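Local coordinates for protein potential RNA-dependent RNA polymerase (PDB 5I62) that catalyses RNA-templated RNA synthesis as the polymerase of a small double-stranded RNA virus, and is probably involved in both transcription and genome replication, at residues V231-W234 against A239-R242; Q216-L221 against R296-K301; K246-K251 against D255-T260. All blocks are in the same frame, centred on the assembly; numbering follows the deposited sequence.

Contact 1 of 3, residues V231-W234 against A239-R242; sequences VPAW and AVDR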
ATOM      1  N   VAL A 231      13.394   2.405  -7.579  1.00 21.60           N
ATOM      2  CA  VAL A 231      12.148   1.681  -7.314  1.00 19.36           C
ATOM      3  C   VAL A 231      11.081   2.254  -8.232  1.00 19.86           C
ATOM      4  O   VAL A 231      10.447   3.254  -7.883  1.00 19.91           O
ATOM      5  CB  VAL A 231      11.726   1.795  -5.842  1.00 19.49           C
ATOM      6  CG1 VAL A 231      10.375   1.079  -5.594  1.00 18.47           C
ATOM      7  CG2 VAL A 231      12.811   1.248  -4.934  1.00 17.95           C
ATOM      8  N   PRO A 232      10.863   1.670  -9.413  1.00 18.06           N
ATOM      9  CA  PRO A 232       9.961   2.301 -10.391  1.00 16.65           C
ATOM     10  C   PRO A 232       8.547   2.533  -9.864  1.00 19.33           C
ATOM     11  O   PRO A 232       7.933   3.532 -10.240  1.00 17.48           O
ATOM     12  CB  PRO A 232       9.965   1.315 -11.570  1.00 20.08           C
ATOM     13  CG  PRO A 232      11.322   0.622 -11.477  1.00 20.08           C
ATOM     14  CD  PRO A 232      11.563   0.488  -9.965  1.00 19.56           C
ATOM     15  N   ALA A 233       8.025   1.651  -9.001  1.00 17.30           N
ATOM     16  CA  ALA A 233       6.671   1.833  -8.477  1.00 17.94           C
ATOM     17  C   ALA A 233       6.540   3.094  -7.623  1.00 19.95           C
ATOM     18  O   ALA A 233       5.422   3.581  -7.426  1.00 20.02           O
ATOM     19  CB  ALA A 233       6.238   0.608  -7.677  1.00 17.86           C
ATOM     20  N   TRP A 234       7.647   3.620  -7.105  1.00 16.87           N
ATOM     21  CA  TRP A 234       7.631   4.911  -6.426  1.00 21.89           C
ATOM     22  C   TRP A 234       7.578   6.075  -7.402  1.00 21.42           C
ATOM     23  O   TRP A 234       7.344   7.210  -6.979  1.00 20.88           O
ATOM     24  CB  TRP A 234       8.866   5.087  -5.533  1.00 20.52           C
ATOM     25  CG  TRP A 234       8.866   4.244  -4.301  1.00 22.79           C
ATOM     26  CD1 TRP A 234       7.844   3.465  -3.837  1.00 26.89           C
ATOM     27  CD2 TRP A 234       9.946   4.084  -3.374  1.00 20.68           C
ATOM     28  NE1 TRP A 234       8.222   2.832  -2.673  1.00 29.45           N
ATOM     29  CE2 TRP A 234       9.510   3.194  -2.370  1.00 29.12           C
ATOM     30  CE3 TRP A 234      11.236   4.607  -3.297  1.00 17.02           C
ATOM     31  CZ2 TRP A 234      10.327   2.810  -1.302  1.00 24.37           C
ATOM     32  CZ3 TRP A 234      12.041   4.228  -2.244  1.00 19.51           C
ATOM     33  CH2 TRP A 234      11.585   3.335  -1.260  1.00 21.56           C
ATOM     34  N   ALA A 239       6.935   4.003 -15.339  1.00 20.13           N
ATOM     35  CA  ALA A 239       8.280   3.548 -14.975  1.00 21.78           C
ATOM     36  C   ALA A 239       8.284   2.055 -14.666  1.00 18.55           C
ATOM     37  O   ALA A 239       9.255   1.351 -14.971  1.00 18.34           O
ATOM     38  CB  ALA A 239       8.819   4.340 -13.789  1.00 23.40           C
ATOM     39  N   VAL A 240       7.211   1.558 -14.044  1.00 18.62           N
ATOM     40  CA  VAL A 240       7.093   0.123 -13.787  1.00 19.24           C
ATOM     41  C   VAL A 240       7.068  -0.640 -15.099  1.00 16.60           C
ATOM     42  O   VAL A 240       7.734  -1.669 -15.249  1.00 16.16           O
ATOM     43  CB  VAL A 240       5.834  -0.188 -12.953  1.00 16.78           C
ATOM     44  CG1 VAL A 240       5.590  -1.708 -12.912  1.00 13.73           C
ATOM     45  CG2 VAL A 240       5.971   0.349 -11.544  1.00 14.97           C
ATOM     46  N   ASP A 241       6.252  -0.166 -16.046  1.00 15.77           N
ATOM     47  CA  ASP A 241       6.083  -0.831 -17.333  1.00 18.87           C
ATOM     48  C   ASP A 241       7.390  -0.863 -18.110  1.00 16.57           C
ATOM     49  O   ASP A 241       7.696  -1.848 -18.788  1.00 17.41           O
ATOM     50  CB  ASP A 241       5.003  -0.128 -18.159  1.00 18.63           C
ATOM     51  CG  ASP A 241       3.620  -0.197 -17.506  1.00 29.45           C
ATOM     52  OD1 ASP A 241       3.464  -0.970 -16.528  1.00 24.95           O
ATOM     53  OD2 ASP A 241       2.685   0.508 -17.974  1.00 29.49           O
ATOM     54  N   ARG A 242       8.165   0.214 -18.041  1.00 17.91           N
ATOM     55  CA  ARG A 242       9.437   0.211 -18.743  1.00 20.49           C
ATOM     56  C   ARG A 242      10.364  -0.857 -18.195  1.00 16.67           C
ATOM     57  O   ARG A 242      11.056  -1.526 -18.960  1.00 16.89           O
ATOM     58  CB  ARG A 242      10.111   1.569 -18.694  1.00 23.52           C
ATOM     59  CG  ARG A 242       9.478   2.538 -19.656  1.00 35.57           C
ATOM     60  CD  ARG A 242      10.358   3.730 -19.858  1.00 44.31           C
ATOM     61  NE  ARG A 242      11.249   3.883 -18.716  1.00 41.05           N
ATOM     62  CZ  ARG A 242      11.044   4.788 -17.759  1.00 39.63           C
ATOM     63  NH1 ARG A 242       9.980   5.597 -17.810  1.00 40.11           N
ATOM     64  NH2 ARG A 242      11.895   4.865 -16.733  1.00 37.17           N
TER

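Contact 2 of 3, residues Q216-L221 against R296-K301; sequences QVYQPL and RVFPIK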
ATOM      1  N   GLN A 216      11.794  12.305   8.582  1.00 19.19           N
ATOM      2  CA  GLN A 216      13.049  13.029   8.408  1.00 20.22           C
ATOM      3  C   GLN A 216      14.062  12.204   7.612  1.00 21.39           C
ATOM      4  O   GLN A 216      14.968  12.769   6.990  1.00 18.12           O
ATOM      5  CB  GLN A 216      13.643  13.407   9.760  1.00 17.94           C
ATOM      6  CG  GLN A 216      12.906  14.517  10.500  1.00 20.78           C
ATOM      7  CD  GLN A 216      13.618  14.855  11.784  1.00 25.96           C
ATOM      8  OE1 GLN A 216      13.347  14.257  12.827  1.00 25.69           O
ATOM      9  NE2 GLN A 216      14.581  15.770  11.707  1.00 22.87           N
ATOM     10  N   VAL A 217      13.951  10.874   7.662  1.00 17.98           N
ATOM     11  CA  VAL A 217      14.795   9.989   6.863  1.00 14.68           C
ATOM     12  C   VAL A 217      14.039   9.506   5.632  1.00 16.37           C
ATOM     13  O   VAL A 217      14.551   9.566   4.510  1.00 19.39           O
ATOM     14  CB  VAL A 217      15.297   8.792   7.686  1.00 16.85           C
ATOM     15  CG1 VAL A 217      15.786   7.680   6.744  1.00 17.16           C
ATOM     16  CG2 VAL A 217      16.420   9.218   8.606  1.00 14.19           C
ATOM     17  N   TYR A 218      12.816   9.017   5.817  1.00 15.70           N
ATOM     18  CA  TYR A 218      12.165   8.325   4.710  1.00 17.68           C
ATOM     19  C   TYR A 218      11.766   9.281   3.591  1.00 20.17           C
ATOM     20  O   TYR A 218      11.759   8.891   2.413  1.00 16.13           O
ATOM     21  CB  TYR A 218      10.968   7.531   5.212  1.00 15.77           C
ATOM     22  CG  TYR A 218      11.388   6.388   6.092  1.00 16.91           C
ATOM     23  CD1 TYR A 218      12.149   5.343   5.573  1.00 16.03           C
ATOM     24  CD2 TYR A 218      11.041   6.344   7.435  1.00 17.99           C
ATOM     25  CE1 TYR A 218      12.558   4.285   6.368  1.00 18.01           C
ATOM     26  CE2 TYR A 218      11.436   5.278   8.242  1.00 19.21           C
ATOM     27  CZ  TYR A 218      12.191   4.248   7.698  1.00 18.98           C
ATOM     28  OH  TYR A 218      12.589   3.183   8.480  1.00 17.46           O
ATOM     29  N   GLN A 219      11.429  10.540   3.929  1.00 16.80           N
ATOM     30  CA  GLN A 219      11.093  11.514   2.890  1.00 17.61           C
ATOM     31  C   GLN A 219      12.257  11.744   1.931  1.00 19.54           C
ATOM     32  O   GLN A 219      12.084  11.542   0.717  1.00 18.55           O
ATOM     33  CB  GLN A 219      10.625  12.828   3.535  1.00 23.51           C
ATOM     34  CG  GLN A 219       9.239  13.250   3.279  1.00 29.43           C
ATOM     35  CD  GLN A 219       8.902  14.486   4.118  1.00 31.47           C
ATOM     36  OE1 GLN A 219       9.741  15.374   4.312  1.00 33.98           O
ATOM     37  NE2 GLN A 219       7.682  14.535   4.619  1.00 32.31           N
ATOM     38  N   PRO A 220      13.440  12.172   2.387  1.00 18.81           N
ATOM     39  CA  PRO A 220      14.555  12.316   1.436  1.00 20.34           C
ATOM     40  C   PRO A 220      14.961  11.004   0.777  1.00 22.40           C
ATOM     41  O   PRO A 220      15.395  11.015  -0.378  1.00 20.42           O
ATOM     42  CB  PRO A 220      15.689  12.896   2.299  1.00 23.28           C
ATOM     43  CG  PRO A 220      15.328  12.573   3.683  1.00 24.39           C
ATOM     44  CD  PRO A 220      13.829  12.602   3.739  1.00 18.90           C
ATOM     45  N   LEU A 221      14.833   9.877   1.481  1.00 18.91           N
ATOM     46  CA  LEU A 221      15.152   8.577   0.890  1.00 21.13           C
ATOM     47  C   LEU A 221      14.301   8.310  -0.347  1.00 19.58           C
ATOM     48  O   LEU A 221      14.809   7.967  -1.425  1.00 17.33           O
ATOM     49  CB  LEU A 221      14.939   7.471   1.924  1.00 17.34           C
ATOM     50  CG  LEU A 221      15.370   6.061   1.504  1.00 26.87           C
ATOM     51  CD1 LEU A 221      15.810   5.304   2.735  1.00 27.43           C
ATOM     52  CD2 LEU A 221      14.268   5.278   0.806  1.00 23.83           C
ATOM     53  N   ARG A 296      17.264   5.398  17.963  1.00 20.39           N
ATOM     54  CA  ARG A 296      16.119   5.907  18.720  1.00 23.55           C
ATOM     55  C   ARG A 296      14.792   5.792  17.994  1.00 20.83           C
ATOM     56  O   ARG A 296      13.788   5.455  18.616  1.00 16.82           O
ATOM     57  CB  ARG A 296      16.308   7.383  19.074  1.00 28.73           C
ATOM     58  CG  ARG A 296      17.128   7.678  20.294  1.00 38.41           C
ATOM     59  CD  ARG A 296      17.543   9.146  20.257  1.00 37.33           C
ATOM     60  NE  ARG A 296      16.679  10.016  21.043  1.00 38.74           N
ATOM     61  CZ  ARG A 296      16.701  10.068  22.369  1.00 42.09           C
ATOM     62  NH1 ARG A 296      17.534   9.287  23.055  1.00 47.33           N
ATOM     63  NH2 ARG A 296      15.900  10.894  23.012  1.00 39.41           N
ATOM     64  N   VAL A 297      14.755   6.133  16.713  1.00 15.89           N
ATOM     65  CA  VAL A 297      13.502   6.268  15.970  1.00 18.17           C
ATOM     66  C   VAL A 297      13.191   5.021  15.155  1.00 18.72           C
ATOM     67  O   VAL A 297      12.066   4.519  15.173  1.00 16.54           O
ATOM     68  CB  VAL A 297      13.558   7.512  15.054  1.00 17.63           C
ATOM     69  CG1 VAL A 297      12.262   7.628  14.239  1.00 14.50           C
ATOM     70  CG2 VAL A 297      13.836   8.776  15.859  1.00 19.30           C
ATOM     71  N   PHE A 298      14.165   4.550  14.376  1.00 18.59           N
ATOM     72  CA  PHE A 298      13.970   3.348  13.558  1.00 17.41           C
ATOM     73  C   PHE A 298      13.230   2.211  14.265  1.00 13.87           C
ATOM     74  O   PHE A 298      12.360   1.598  13.635  1.00 15.32           O
ATOM     75  CB  PHE A 298      15.327   2.844  13.041  1.00 17.42           C
ATOM     76  CG  PHE A 298      15.221   1.556  12.277  1.00 18.56           C
ATOM     77  CD1 PHE A 298      14.864   1.568  10.937  1.00 17.79           C
ATOM     78  CD2 PHE A 298      15.417   0.334  12.906  1.00 19.34           C
ATOM     79  CE1 PHE A 298      14.727   0.385  10.231  1.00 15.77           C
ATOM     80  CE2 PHE A 298      15.278  -0.851  12.196  1.00 18.22           C
ATOM     81  CZ  PHE A 298      14.930  -0.813  10.859  1.00 17.93           C
ATOM     82  N   PRO A 299      13.520   1.862  15.517  1.00 17.59           N
ATOM     83  CA  PRO A 299      12.845   0.687  16.101  1.00 18.75           C
ATOM     84  C   PRO A 299      11.386   0.912  16.463  1.00 17.53           C
ATOM     85  O   PRO A 299      10.702  -0.077  16.738  1.00 15.94           O
ATOM     86  CB  PRO A 299      13.663   0.371  17.363  1.00 20.23           C
ATOM     87  CG  PRO A 299      14.523   1.537  17.603  1.00 25.44           C
ATOM     88  CD  PRO A 299      14.672   2.296  16.331  1.00 17.85           C
ATOM     89  N   ILE A 300      10.894   2.159  16.499  1.00 16.07           N
ATOM     90  CA  ILE A 300       9.573   2.415  17.092  1.00 15.49           C
ATOM     91  C   ILE A 300       8.468   1.723  16.310  1.00 14.06           C
ATOM     92  O   ILE A 300       7.507   1.206  16.892  1.00 15.55           O
ATOM     93  CB  ILE A 300       9.320   3.936  17.199  1.00 15.01           C
ATOM     94  CG1 ILE A 300      10.254   4.547  18.242  1.00 16.86           C
ATOM     95  CG2 ILE A 300       7.852   4.248  17.505  1.00 12.01           C
ATOM     96  CD1 ILE A 300      10.292   6.054  18.170  1.00 18.93           C
ATOM     97  N   LYS A 301       8.574   1.701  14.979  1.00 15.25           N
ATOM     98  CA  LYS A 301       7.503   1.113  14.184  1.00 14.69           C
ATOM     99  C   LYS A 301       7.348  -0.383  14.450  1.00 16.27           C
ATOM    100  O   LYS A 301       6.297  -0.949  14.126  1.00 16.69           O
ATOM    101  CB  LYS A 301       7.744   1.376  12.697  1.00 18.59           C
ATOM    102  CG  LYS A 301       8.987   0.620  12.142  1.00 17.23           C
ATOM    103  CD  LYS A 301       9.243   0.899  10.656  1.00 17.86           C
ATOM    104  CE  LYS A 301      10.047   2.183  10.441  1.00 18.76           C
ATOM    105  NZ  LYS A 301      11.498   2.015  10.778  1.00 18.58           N
TER

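Contact 3 of 3, residues K246-K251 against D255-T260; sequences KMFDTK and DVVVCT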
ATOM      1  N   LYS A 246      12.056  -4.291 -19.948  1.00 17.17           N
ATOM      2  CA  LYS A 246      13.477  -4.638 -19.934  1.00 16.51           C
ATOM      3  C   LYS A 246      13.705  -6.023 -19.349  1.00 17.93           C
ATOM      4  O   LYS A 246      14.593  -6.754 -19.810  1.00 18.32           O
ATOM      5  CB  LYS A 246      14.269  -3.583 -19.157  1.00 15.76           C
ATOM      6  CG  LYS A 246      14.333  -2.229 -19.867  1.00 20.94           C
ATOM      7  CD  LYS A 246      14.785  -2.458 -21.322  1.00 23.56           C
ATOM      8  CE  LYS A 246      14.450  -1.287 -22.238  1.00 28.74           C
ATOM      9  NZ  LYS A 246      15.258  -0.064 -21.951  1.00 28.24           N
ATOM     10  N   MET A 247      12.896  -6.408 -18.357  1.00 16.80           N
ATOM     11  CA  MET A 247      13.006  -7.739 -17.769  1.00 16.57           C
ATOM     12  C   MET A 247      12.720  -8.816 -18.810  1.00 20.97           C
ATOM     13  O   MET A 247      13.443  -9.822 -18.904  1.00 17.92           O
ATOM     14  CB  MET A 247      12.053  -7.847 -16.571  1.00 16.72           C
ATOM     15  CG  MET A 247      12.128  -9.190 -15.833  1.00 19.02           C
ATOM     16  SD  MET A 247      10.753  -9.372 -14.661  1.00 22.53           S
ATOM     17  CE  MET A 247       9.395  -9.510 -15.829  1.00 21.17           C
ATOM     18  N   PHE A 248      11.687  -8.606 -19.630  1.00 16.81           N
ATOM     19  CA  PHE A 248      11.412  -9.554 -20.701  1.00 20.17           C
ATOM     20  C   PHE A 248      12.502  -9.528 -21.771  1.00 19.83           C
ATOM     21  O   PHE A 248      12.861 -10.579 -22.320  1.00 22.07           O
ATOM     22  CB  PHE A 248      10.044  -9.278 -21.311  1.00 19.11           C
ATOM     23  CG  PHE A 248       8.914  -9.871 -20.526  1.00 20.59           C
ATOM     24  CD1 PHE A 248       8.800 -11.248 -20.399  1.00 22.91           C
ATOM     25  CD2 PHE A 248       7.988  -9.068 -19.896  1.00 22.46           C
ATOM     26  CE1 PHE A 248       7.766 -11.813 -19.664  1.00 30.10           C
ATOM     27  CE2 PHE A 248       6.942  -9.627 -19.166  1.00 23.63           C
ATOM     28  CZ  PHE A 248       6.842 -10.996 -19.039  1.00 22.66           C
ATOM     29  N   ASP A 249      13.033  -8.340 -22.078  1.00 17.65           N
ATOM     30  CA  ASP A 249      14.090  -8.210 -23.084  1.00 20.87           C
ATOM     31  C   ASP A 249      15.383  -8.901 -22.667  1.00 22.86           C
ATOM     32  O   ASP A 249      16.156  -9.349 -23.532  1.00 22.65           O
ATOM     33  CB  ASP A 249      14.390  -6.732 -23.357  1.00 20.54           C
ATOM     34  CG  ASP A 249      13.251  -6.010 -24.057  1.00 22.26           C
ATOM     35  OD1 ASP A 249      12.377  -6.686 -24.651  1.00 23.46           O
ATOM     36  OD2 ASP A 249      13.251  -4.755 -24.023  1.00 23.22           O
ATOM     37  N   THR A 250      15.664  -8.963 -21.364  1.00 16.02           N
ATOM     38  CA  THR A 250      16.952  -9.430 -20.867  1.00 16.91           C
ATOM     39  C   THR A 250      16.857 -10.732 -20.080  1.00 19.06           C
ATOM     40  O   THR A 250      17.837 -11.138 -19.461  1.00 18.11           O
ATOM     41  CB  THR A 250      17.621  -8.351 -20.013  1.00 19.73           C
ATOM     42  OG1 THR A 250      16.818  -8.084 -18.843  1.00 19.31           O
ATOM     43  CG2 THR A 250      17.794  -7.068 -20.805  1.00 17.20           C
ATOM     44  N   LYS A 251      15.718 -11.409 -20.088  1.00 17.74           N
ATOM     45  CA  LYS A 251      15.662 -12.634 -19.319  1.00 20.45           C
ATOM     46  C   LYS A 251      16.192 -13.803 -20.138  1.00 25.64           C
ATOM     47  O   LYS A 251      16.185 -13.776 -21.371  1.00 25.81           O
ATOM     48  CB  LYS A 251      14.254 -12.941 -18.841  1.00 24.13           C
ATOM     49  CG  LYS A 251      13.343 -13.526 -19.863  1.00 27.30           C
ATOM     50  CD  LYS A 251      12.139 -14.135 -19.152  1.00 28.90           C
ATOM     51  CE  LYS A 251      11.319 -14.956 -20.108  1.00 28.52           C
ATOM     52  NZ  LYS A 251      12.036 -16.191 -20.528  1.00 24.14           N
ATOM     53  N   ASP A 255      14.111 -19.249 -19.136  1.00 23.83           N
ATOM     54  CA  ASP A 255      13.700 -19.001 -17.762  1.00 26.49           C
ATOM     55  C   ASP A 255      12.274 -18.485 -17.686  1.00 24.30           C
ATOM     56  O   ASP A 255      11.755 -17.885 -18.627  1.00 21.15           O
ATOM     57  CB  ASP A 255      14.623 -18.002 -17.073  1.00 21.72           C
ATOM     58  CG  ASP A 255      15.987 -18.575 -16.788  1.00 25.53           C
ATOM     59  OD1 ASP A 255      16.054 -19.696 -16.217  1.00 27.34           O
ATOM     60  OD2 ASP A 255      16.985 -17.907 -17.132  1.00 25.67           O
ATOM     61  N   VAL A 256      11.648 -18.718 -16.529  1.00 22.01           N
ATOM     62  CA  VAL A 256      10.346 -18.154 -16.242  1.00 21.41           C
ATOM     63  C   VAL A 256      10.549 -16.821 -15.535  1.00 21.17           C
ATOM     64  O   VAL A 256      11.625 -16.512 -15.016  1.00 18.43           O
ATOM     65  CB  VAL A 256       9.474 -19.091 -15.380  1.00 20.94           C
ATOM     66  CG1 VAL A 256       9.168 -20.391 -16.129  1.00 24.39           C
ATOM     67  CG2 VAL A 256      10.161 -19.373 -14.053  1.00 17.68           C
ATOM     68  N   VAL A 257       9.492 -16.026 -15.517  1.00 19.27           N
ATOM     69  CA  VAL A 257       9.360 -14.909 -14.588  1.00 17.86           C
ATOM     70  C   VAL A 257       8.516 -15.399 -13.426  1.00 18.28           C
ATOM     71  O   VAL A 257       7.530 -16.110 -13.636  1.00 18.54           O
ATOM     72  CB  VAL A 257       8.714 -13.700 -15.283  1.00 20.04           C
ATOM     73  CG1 VAL A 257       8.466 -12.570 -14.296  1.00 19.53           C
ATOM     74  CG2 VAL A 257       9.593 -13.247 -16.425  1.00 19.32           C
ATOM     75  N   VAL A 258       8.913 -15.060 -12.203  1.00 18.09           N
ATOM     76  CA  VAL A 258       8.176 -15.450 -11.009  1.00 17.90           C
ATOM     77  C   VAL A 258       7.541 -14.213 -10.393  1.00 16.72           C
ATOM     78  O   VAL A 258       8.232 -13.229 -10.104  1.00 15.07           O
ATOM     79  CB  VAL A 258       9.077 -16.161  -9.986  1.00 18.17           C
ATOM     80  CG1 VAL A 258       8.279 -16.473  -8.713  1.00 17.37           C
ATOM     81  CG2 VAL A 258       9.678 -17.424 -10.576  1.00 18.57           C
ATOM     82  N   CYS A 259       6.234 -14.262 -10.184  1.00 19.10           N
ATOM     83  CA  CYS A 259       5.500 -13.213  -9.481  1.00 17.48           C
ATOM     84  C   CYS A 259       5.192 -13.742  -8.087  1.00 21.62           C
ATOM     85  O   CYS A 259       4.419 -14.698  -7.941  1.00 21.62           O
ATOM     86  CB  CYS A 259       4.221 -12.844 -10.216  1.00 21.93           C
ATOM     87  SG  CYS A 259       4.468 -12.498 -11.964  1.00 24.43           S
ATOM     88  N   THR A 260       5.793 -13.132  -7.076  1.00 17.95           N
ATOM     89  CA  THR A 260       5.743 -13.683  -5.739  1.00 18.96           C
ATOM     90  C   THR A 260       4.532 -13.146  -4.994  1.00 22.75           C
ATOM     91  O   THR A 260       3.920 -12.150  -5.378  1.00 22.28           O
ATOM     92  CB  THR A 260       7.028 -13.362  -4.973  1.00 19.96           C
ATOM     93  OG1 THR A 260       7.322 -11.973  -5.111  1.00 17.85           O
ATOM     94  CG2 THR A 260       8.198 -14.175  -5.538  1.00 17.19           C
TER

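Contact 1 of 3, residues V231-W234 against A239-R242
Pro-232 presses its ring into the side of helix 237-250 at Ala-239 and Val-240. CB is the leading bump. It lies over the peptide link between these two residues, 3.5 Å from Ala-239 O and 3.7 Å from Val-240 N. Two side-chain atoms form the walls of this shallow hollow: Ala-239 CB, at 3.9 Å from Pro-232 CB, and Val-240 CG2, at 4.1 Å from the same atom. The fit works both ways. Ala-239 CB is a small knob of its own, and it comes within 3.7 Å of Pro-232 O.

The second bump belongs to the helix. Val-240 CG2 reaches into the bend of the chain at Ala-233, where it lies 3.5 Å from Ala-233 CA and equally near the N of that residue. Ala-233 CB borders the same notch, 3.9 Å from Val-240 CG2. The valine puts its other methyl, CG1, anti to the backbone N (chi1 170°). CG2 therefore stands on the N side, where Pro-232 and Ala-233 lie. Such small groups are consistent with backbones this close.

The first segment is shaped as a turn, with Trp-234 N bonded to Val-231 O. The turn sends the indole of Trp-234 away from helix 237-250. One indole face receives Val-231 CG1 near its rim, and NE1 is hydrogen-bonded to Asn-328. Next to the contact lies strand 355-357: Gln-355 touches Pro-232 and Val-240, and Leu-357 touches Ala-233. As in related polymerases, this strand probably leads into the GDD turn of motif C.

The chemistry is that of small apolar groups set against each other and against backbone atoms. It implies that this largely buried corner depends on complementary shape and on excluding water, not on directional bonds between the segments.

Contact 2 of 3, residues Q216-L221 against R296-K301
Lys-301 and Tyr-218 approach from opposite directions and meet at their polar ends. From CB the lysine first runs straight through CG to CD (chi2 -179°), with the backbone turn of 297-301 behind it. It then bends twice, at chi3 (84°) and at chi4. The bends lay CE beside the phenol end of the tyrosine, 3.4 Å from Tyr-218 OH and 4.0 Å from Tyr-218 CE2. NZ arrives at the ring edge, near the ring plane, and donates a hydrogen bond of 2.8 Å to Tyr-218 OH. The same nitrogen turns back on its own segment and bonds Phe-298 O at 3.0 Å, on a lone pair in the carbonyl plane. Asp-330 completes the cluster: OD2 forms a salt bridge with Lys-301 NZ, and OD1 is hydrogen-bonded to Tyr-218 OH. The buried ammonium is thus met by several acceptors, which probably favours its charged form. Phe-298 CD1 lies 3.7 Å from Tyr-218 OH, and Trp-293 meets the tyrosine ring edge-to-face. The arrangement is a buried Tyr-Lys-Asp network. It ties helix 208-228 and the turn after helix 288-296 to helix 327-345, probably the motif B helix of the polymerase fold.

Contact 3 of 3, residues K246-K251 against D255-T260
Lys-251 NZ donates a short hydrogen bond of 2.6 Å to Asp-255 O. The ammonium comes 20° out of the carbonyl plane, with a C=O...N angle of 148°. The lysine chain is extended until its last torsion, where it bends to bring NZ onto the oxygen. NZ has a further hydrogen-bond partner in a residue adjoining the segments. The carboxylate of Asp-255 does not join this bond. Its OD1 is hydrogen-bonded to Gly-367 N, and OD2 stays 6.2 Å from Lys-251 NZ. Any attraction between the two charges probably acts only at a distance.

Next to the polar bond, Val-257 is the apolar centre of the contact. Both of its methyls lie near Met-247 CE, and CG2 has further neighbours. CG1, anti to the backbone N (chi1 175°), meets Met-247 tip to tip, 3.5 Å from Met-247 CE. CG2 lies 3.8 Å from the same CE and also touches Lys-251 CD, so the lysine's aliphatic part helps enclose the valine. Lys-251 and Phe-248 each cross Val-257 at about a right angle. The Phe-248 contribution is small: CE1 stands 4.0 Å from Val-257 CG2. Met-247 CE also rests over one face of the Phe-248 ring, offset toward the rim.

In the helix, Lys-246 O accepts two bonds from opposite faces of its plane, from Thr-250 N and Thr-250 OG1. The threonine hydroxyl is also bonded to Asn-351.

Val-257 begins strand 257-261, an inner strand of the antiparallel palm sheet with strands 360-363 and 390-392 as its neighbours. Helix 237-250 packs on this strand through Met-247 and Phe-248. Met-247 continues to Val-362 on strand 360-363, while Phe-248 and Val-257 share Cys-396 on strand 395-398. By its sequence and place, strand 257-261 is probably that of polymerase motif A.

How the contacts relate
Along the chain, helix 208-228 carries the first half of contact 2. Contacts 1 and 3 then follow in turn, before the 296-301 half completes contact 2. Contacts 1 and 3 share helix 237-250, with centres about 15 Å apart. One packs the start of the helix on the loop before it, the other its far part on strand 257-261. Contact 2 lies about 23 Å from contact 1 and about 33 Å from contact 3, measured between centres. Contacts 1 and 2 still touch, where Trp-234 CH2 meets Leu-221 CD2 at 3.9 Å. Contacts 1 and 3 place helix 237-250 against the sheet of probable catalytic motifs A and C; contact 2 holds the preceding helix.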